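Local coordinates for heme oxygenase (PDB 5KZL), which catalyses the oxygen-dependent opening of heme to biliverdin, with release of iron and carbon monoxide, in the spirochaete Leptospira interrogans, at residues L125-Y130 with L195-Q200; S9-L14 with N176-L181. The protein carries 1 engineered substitution. All blocks are in the same frame, centred on the assembly; numbering follows the deposited sequence.

Overall arrangement
Both contacts join helices of the single all-helical heme oxygenase domain, and their centres lie 12 Å apart. Interaction 1 joins helix 125-151 to helix 188-210. Its touching residues are all buried, and its chemistry is an imidazole-carboxylate hydrogen bond beside tight Ala-Ser packing. Interaction 2 joins helix 10-17 to helix 170-183. It lies farther from the centre of the chain and pairs leucine-alanine packing with a partly exposed arginine and two bridging waters. The contacts share no helix, but they touch: Tyr177 OH lies 2.6 Å from Ser129 OG, a probable hydrogen bond, and Leu14 packs on Ser198. Both come close to heme, through Tyr130 and Arg178.

Interaction 1 (L125-Y130 with L195-Q200); sequences LAAHSY and LAESKQ. With HEM (protoporphyrin IX containing Fe), chain B.
His128 CG is anti to its carbonyl carbon (chi1 -72°), and Glu197 CG is anti to its backbone N (chi1 -168°). A bend at chi2 of Glu197 then carries the carboxylate across to the imidazole. His128 NE2 donates to Glu197 OE2 at 2.8 Å, nearly straight at 164°. The oxygen lies at the ring edge, close to the ring plane, and accepts through its anti lone pair. Ring and carboxylate are nearly coplanar. Glu197 OE1 has a second partner, in a salt bridge to Arg113. The arginine charge probably keeps the glutamate ionised. Ala127 CB points at the other helix and fits between Glu197 and Ser198. It meets Glu197 CB at 3.5 Å and Ser198 OG at 3.3 Å. Ser198 OG is itself hydrogen-bonded to Ile194 O, one turn back. Such small residues let the helix axes approach to 8.0 Å. About one turn on from Ala127, Tyr130 CG is anti to the backbone N. Its OH donates to heme O1A at 2.7 Å, and heme CMA lies over one ring face. Lys174 and Arg15 also hydrogen-bond to the heme. The arrangement is a close helix-helix crossing in the heme oxygenase fold, with Tyr130 lining the heme pocket.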
loop_
_atom_site.group_PDB
_atom_site.type_symbol
_atom_site.label_atom_id
_atom_site.label_comp_id
_atom_site.label_asym_id
_atom_site.label_seq_id
_atom_site.Cartn_x
_atom_site.Cartn_y
_atom_site.Cartn_z
ATOM N N LEU A 125 -6.079 -4.684 10.624
ATOM C CA LEU A 125 -5.174 -4.855 9.475
ATOM C C LEU A 125 -5.991 -4.825 8.165
ATOM O O LEU A 125 -5.430 -4.543 7.099
ATOM C CB LEU A 125 -4.358 -6.159 9.581
ATOM C CG LEU A 125 -3.252 -6.171 10.641
ATOM C CD1 LEU A 125 -2.582 -7.538 10.705
ATOM C CD2 LEU A 125 -2.198 -5.060 10.383
ATOM N N ALA A 126 -7.331 -5.031 8.261
ATOM C CA ALA A 126 -8.229 -4.903 7.103
ATOM C C ALA A 126 -8.092 -3.499 6.509
ATOM O O ALA A 126 -8.131 -3.355 5.292
ATOM C CB ALA A 126 -9.686 -5.162 7.506
ATOM N N ALA A 127 -7.927 -2.467 7.369
ATOM C CA ALA A 127 -7.747 -1.062 6.960
ATOM C C ALA A 127 -6.453 -0.857 6.177
ATOM O O ALA A 127 -6.436 -0.132 5.188
ATOM C CB ALA A 127 -7.741 -0.157 8.168
ATOM N N HIS A 128 -5.393 -1.518 6.612
ATOM C CA HIS A 128 -4.072 -1.502 6.008
ATOM C C HIS A 128 -4.093 -2.159 4.623
ATOM O O HIS A 128 -3.582 -1.575 3.662
ATOM C CB HIS A 128 -3.089 -2.150 6.986
ATOM C CG HIS A 128 -2.803 -1.267 8.169
ATOM N ND1 HIS A 128 -1.654 -0.511 8.239
ATOM C CD2 HIS A 128 -3.570 -0.994 9.255
ATOM C CE1 HIS A 128 -1.717 0.148 9.386
ATOM N NE2 HIS A 128 -2.863 -0.090 10.024
ATOM N N SER A 129 -4.726 -3.347 4.525
ATOM C CA SER A 129 -4.969 -4.056 3.271
ATOM C C SER A 129 -5.765 -3.128 2.299
ATOM O O SER A 129 -5.317 -2.900 1.183
ATOM C CB SER A 129 -5.757 -5.331 3.539
ATOM O OG SER A 129 -6.200 -5.849 2.299
ATOM N N TYR A 130 -6.895 -2.552 2.744
ATOM C CA TYR A 130 -7.700 -1.639 1.919
ATOM C C TYR A 130 -6.900 -0.444 1.376
ATOM O O TYR A 130 -6.846 -0.238 0.160
ATOM C CB TYR A 130 -8.963 -1.141 2.688
ATOM C CG TYR A 130 -9.680 0.004 1.987
ATOM C CD1 TYR A 130 -10.541 -0.234 0.918
ATOM C CD2 TYR A 130 -9.487 1.325 2.386
ATOM C CE1 TYR A 130 -11.179 0.820 0.250
ATOM C CE2 TYR A 130 -10.089 2.387 1.701
ATOM C CZ TYR A 130 -10.972 2.126 0.666
ATOM O OH TYR A 130 -11.568 3.175 -0.004
ATOM N N LEU A 195 -12.820 2.039 9.577
ATOM C CA LEU A 195 -12.742 3.353 8.913
ATOM C C LEU A 195 -11.721 4.301 9.627
ATOM O O LEU A 195 -10.891 4.921 8.960
ATOM C CB LEU A 195 -14.154 3.990 8.806
ATOM C CG LEU A 195 -14.247 5.409 8.244
ATOM C CD1 LEU A 195 -13.647 5.514 6.824
ATOM C CD2 LEU A 195 -15.694 5.910 8.272
ATOM N N ALA A 196 -11.754 4.375 10.973
ATOM C CA ALA A 196 -10.827 5.196 11.774
ATOM C C ALA A 196 -9.369 4.764 11.507
ATOM O O ALA A 196 -8.504 5.618 11.262
ATOM C CB ALA A 196 -11.168 5.057 13.250
ATOM N N GLU A 197 -9.126 3.438 11.416
ATOM C CA GLU A 197 -7.783 2.940 11.097
ATOM C C GLU A 197 -7.345 3.338 9.677
ATOM O O GLU A 197 -6.216 3.807 9.504
ATOM C CB GLU A 197 -7.641 1.433 11.340
ATOM C CG GLU A 197 -6.186 0.933 11.289
ATOM C CD GLU A 197 -5.222 1.498 12.323
ATOM O OE1 GLU A 197 -5.698 2.130 13.292
ATOM O OE2 GLU A 197 -3.992 1.309 12.170
ATOM N N SER A 198 -8.255 3.229 8.699
ATOM C CA SER A 198 -7.986 3.596 7.301
ATOM C C SER A 198 -7.535 5.062 7.206
ATOM O O SER A 198 -6.559 5.364 6.522
ATOM C CB SER A 198 -9.212 3.339 6.430
ATOM O OG SER A 198 -9.567 1.967 6.469
ATOM N N LYS A 199 -8.216 5.964 7.938
ATOM C CA LYS A 199 -7.821 7.380 7.971
ATOM C C LYS A 199 -6.395 7.572 8.501
ATOM O O LYS A 199 -5.626 8.375 7.941
ATOM C CB LYS A 199 -8.814 8.189 8.796
ATOM C CG LYS A 199 -10.180 8.277 8.127
ATOM C CD LYS A 199 -11.168 8.956 9.054
ATOM C CE LYS A 199 -12.513 9.085 8.409
ATOM N NZ LYS A 199 -12.603 10.342 7.625
ATOM N N GLN A 200 -6.032 6.801 9.548
ATOM C CA GLN A 200 -4.702 6.812 10.161
ATOM C C GLN A 200 -3.666 6.338 9.140
ATOM O O GLN A 200 -2.589 6.937 9.032
ATOM C CB GLN A 200 -4.675 5.863 11.377
ATOM C CG GLN A 200 -4.663 6.539 12.732
ATOM C CD GLN A 200 -3.521 7.498 12.890
ATOM O OE1 GLN A 200 -2.342 7.137 13.053
ATOM N NE2 GLN A 200 -3.863 8.742 12.791
HETATM C CHA HEM B . -8.393 4.394 -5.836
HETATM C CHB HEM B . -5.411 4.612 -2.155
HETATM C CHC HEM B . -2.847 7.853 -4.557
HETATM C CHD HEM B . -5.291 6.910 -8.427
HETATM C C1A HEM B . -7.793 4.176 -4.643
HETATM C C2A HEM B . -8.356 3.356 -3.611
HETATM C C3A HEM B . -7.527 3.446 -2.574
HETATM C C4A HEM B . -6.465 4.270 -2.944
HETATM C CMA HEM B . -7.647 2.758 -1.271
HETATM C CAA HEM B . -9.625 2.543 -3.669
HETATM C CBA HEM B . -10.898 3.393 -3.452
HETATM C CGA HEM B . -12.079 2.519 -3.359
HETATM O O1A HEM B . -12.733 2.486 -2.362
HETATM O O2A HEM B . -12.358 1.829 -4.326
HETATM C C1B HEM B . -4.439 5.546 -2.470
HETATM C C2B HEM B . -3.422 6.004 -1.535
HETATM C C3B HEM B . -2.718 6.916 -2.233
HETATM C C4B HEM B . -3.316 7.010 -3.573
HETATM C CMB HEM B . -3.169 5.548 -0.139
HETATM C CAB HEM B . -1.613 7.701 -1.850
HETATM C CBB HEM B . -1.398 7.731 -0.635
HETATM C C1C HEM B . -3.153 7.805 -5.870
HETATM C C2C HEM B . -2.387 8.346 -6.939
HETATM C C3C HEM B . -3.098 8.057 -8.043
HETATM C C4C HEM B . -4.268 7.315 -7.648
HETATM C CMC HEM B . -1.051 9.082 -6.835
HETATM C CAC HEM B . -2.706 8.437 -9.381
HETATM C CBC HEM B . -3.178 7.827 -10.390
HETATM C C1D HEM B . -6.410 6.223 -8.005
HETATM C C2D HEM B . -7.531 5.868 -8.914
HETATM C C3D HEM B . -8.360 5.149 -8.201
HETATM C C4D HEM B . -7.778 5.075 -6.853
HETATM C CMD HEM B . -7.642 6.198 -10.361
HETATM C CAD HEM B . -9.669 4.589 -8.684
HETATM C CBD HEM B . -9.532 3.399 -9.559
HETATM C CGD HEM B . -10.844 2.843 -10.008
HETATM O O1D HEM B . -11.845 3.127 -9.469
HETATM O O2D HEM B . -10.831 2.081 -10.927
HETATM N NA HEM B . -6.673 4.717 -4.153
HETATM N NB HEM B . -4.297 6.216 -3.562
HETATM N NC HEM B . -4.235 7.232 -6.347
HETATM N ND HEM B . -6.623 5.714 -6.811
HETATM FE FE HEM B . -5.499 5.976 -5.247
HETATM O O HOH W 1 -4.157 4.282 -5.967
#

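Interaction 2 (S9-L14 with N176-L181); sequences SLATIL and NYRTAL
Ala11 is the bump at the middle of this near-perpendicular crossing (102° between helix directions). Its CB fits into the hollow between Arg178 and Leu181, one turn apart on the other helix. Arg178 CB is 3.9 Å from Ala11 CB, and the guanidinium lays one face over the same methyl. A bend at chi3 turns the arginine back across Ala11. Leu181 closes the other flank. Its CD1 touches Ala11 CA at 4.1 Å and meets Leu14 CD1 at 4.2 Å. Leu10 has CG anti to its backbone N, and its CD2 rests on Leu181 O at 3.5 Å. Two waters fill in beside the arginine, both at the guanidinium edge. Water 2 donates to Ala11 O and accepts from Arg178 NE at 2.8 Å. Water 3 accepts from Arg178 NH2 and is hydrogen-bonded to Thr12 OG1 at 2.7 Å. Ser9 is the N-cap of helix 10-17, its OG accepting from Thr12 N. Asp182, just past the second segment, bonds to Ser9 OG and Ala11 N. Helix 10-17 thus crosses helix 170-183, with Leu14 and Leu181 both packed on Tyr130 of helix 125-151 and Leu10 and Ile13 against Lys191 of helix 188-210.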
loop_
_atom_site.group_PDB
_atom_site.type_symbol
_atom_site.label_atom_id
_atom_site.label_comp_id
_atom_site.label_asym_id
_atom_site.label_seq_id
_atom_site.Cartn_x
_atom_site.Cartn_y
_atom_site.Cartn_z
ATOM N N SER A 9 -22.572 -1.251 3.893
ATOM C CA SER A 9 -21.444 -1.934 3.260
ATOM C C SER A 9 -20.083 -1.390 3.693
ATOM O O SER A 9 -19.827 -0.193 3.532
ATOM C CB SER A 9 -21.615 -1.930 1.737
ATOM O OG SER A 9 -20.397 -1.959 1.011
ATOM N N LEU A 10 -19.204 -2.276 4.234
ATOM C CA LEU A 10 -17.867 -1.853 4.651
ATOM C C LEU A 10 -17.090 -1.244 3.460
ATOM O O LEU A 10 -16.418 -0.223 3.644
ATOM C CB LEU A 10 -17.064 -3.016 5.293
ATOM C CG LEU A 10 -15.573 -2.724 5.653
ATOM C CD1 LEU A 10 -15.450 -1.558 6.646
ATOM C CD2 LEU A 10 -14.883 -3.969 6.178
ATOM N N ALA A 11 -17.200 -1.851 2.249
ATOM C CA ALA A 11 -16.481 -1.320 1.077
ATOM C C ALA A 11 -16.954 0.111 0.781
ATOM O O ALA A 11 -16.132 0.987 0.520
ATOM C CB ALA A 11 -16.693 -2.216 -0.133
ATOM N N THR A 12 -18.270 0.360 0.930
ATOM C CA THR A 12 -18.877 1.685 0.715
ATOM C C THR A 12 -18.441 2.667 1.839
ATOM O O THR A 12 -18.096 3.812 1.554
ATOM C CB THR A 12 -20.405 1.514 0.596
ATOM O OG1 THR A 12 -20.675 0.777 -0.602
ATOM C CG2 THR A 12 -21.163 2.836 0.558
ATOM N N ILE A 13 -18.470 2.208 3.102
ATOM C CA ILE A 13 -18.070 3.002 4.285
ATOM C C ILE A 13 -16.640 3.529 4.113
ATOM O O ILE A 13 -16.367 4.707 4.361
ATOM C CB ILE A 13 -18.254 2.179 5.600
ATOM C CG1 ILE A 13 -19.744 2.119 5.990
ATOM C CG2 ILE A 13 -17.413 2.761 6.763
ATOM C CD1 ILE A 13 -20.104 0.989 6.917
ATOM N N LEU A 14 -15.731 2.643 3.688
ATOM C CA LEU A 14 -14.336 2.999 3.474
ATOM C C LEU A 14 -14.173 3.933 2.288
ATOM O O LEU A 14 -13.444 4.901 2.402
ATOM C CB LEU A 14 -13.467 1.736 3.308
ATOM C CG LEU A 14 -13.399 0.812 4.523
ATOM C CD1 LEU A 14 -12.493 -0.405 4.245
ATOM C CD2 LEU A 14 -12.915 1.565 5.753
ATOM N N ASN A 176 -14.115 -8.624 -6.562
ATOM C CA ASN A 176 -14.042 -9.735 -5.626
ATOM C C ASN A 176 -13.489 -9.264 -4.282
ATOM O O ASN A 176 -13.974 -9.696 -3.243
ATOM C CB ASN A 176 -13.202 -10.861 -6.205
ATOM C CG ASN A 176 -13.862 -11.632 -7.324
ATOM O OD1 ASN A 176 -14.967 -11.320 -7.776
ATOM N ND2 ASN A 176 -13.180 -12.657 -7.799
ATOM N N TYR A 177 -12.512 -8.346 -4.307
ATOM C CA TYR A 177 -11.933 -7.742 -3.113
ATOM C C TYR A 177 -12.990 -6.942 -2.339
ATOM O O TYR A 177 -13.067 -7.070 -1.117
ATOM C CB TYR A 177 -10.711 -6.860 -3.466
ATOM C CG TYR A 177 -10.033 -6.286 -2.242
ATOM C CD1 TYR A 177 -10.479 -5.097 -1.669
ATOM C CD2 TYR A 177 -8.997 -6.974 -1.607
ATOM C CE1 TYR A 177 -9.920 -4.610 -0.489
ATOM C CE2 TYR A 177 -8.407 -6.476 -0.445
ATOM C CZ TYR A 177 -8.895 -5.309 0.122
ATOM O OH TYR A 177 -8.334 -4.787 1.239
ATOM N N ARG A 178 -13.751 -6.069 -3.029
ATOM C CA ARG A 178 -14.764 -5.255 -2.349
ATOM C C ARG A 178 -15.891 -6.143 -1.807
ATOM O O ARG A 178 -16.356 -5.915 -0.691
ATOM C CB ARG A 178 -15.295 -4.130 -3.246
ATOM C CG ARG A 178 -14.216 -3.143 -3.663
ATOM C CD ARG A 178 -14.808 -2.028 -4.486
ATOM N NE ARG A 178 -15.429 -1.024 -3.616
ATOM C CZ ARG A 178 -16.706 -0.662 -3.655
ATOM N NH1 ARG A 178 -17.523 -1.174 -4.570
ATOM N NH2 ARG A 178 -17.164 0.260 -2.818
ATOM N N THR A 179 -16.269 -7.205 -2.552
ATOM C CA THR A 179 -17.249 -8.201 -2.097
ATOM C C THR A 179 -16.700 -8.875 -0.821
ATOM O O THR A 179 -17.462 -9.060 0.139
ATOM C CB THR A 179 -17.608 -9.213 -3.214
ATOM O OG1 THR A 179 -18.168 -8.500 -4.322
ATOM C CG2 THR A 179 -18.643 -10.249 -2.755
ATOM N N ALA A 180 -15.378 -9.206 -0.805
ATOM C CA ALA A 180 -14.697 -9.809 0.348
ATOM C C ALA A 180 -14.766 -8.888 1.580
ATOM O O ALA A 180 -15.070 -9.385 2.665
ATOM C CB ALA A 180 -13.249 -10.175 0.011
ATOM N N LEU A 181 -14.558 -7.544 1.400
ATOM C CA LEU A 181 -14.670 -6.543 2.476
ATOM C C LEU A 181 -16.085 -6.569 3.051
ATOM O O LEU A 181 -16.264 -6.572 4.267
ATOM C CB LEU A 181 -14.391 -5.129 1.961
ATOM C CG LEU A 181 -12.943 -4.754 1.668
ATOM C CD1 LEU A 181 -12.878 -3.311 1.176
ATOM C CD2 LEU A 181 -12.066 -4.891 2.914
HETATM O O HOH W 2 -14.334 0.256 -1.428
HETATM O O HOH W 3 -19.677 1.489 -3.019
#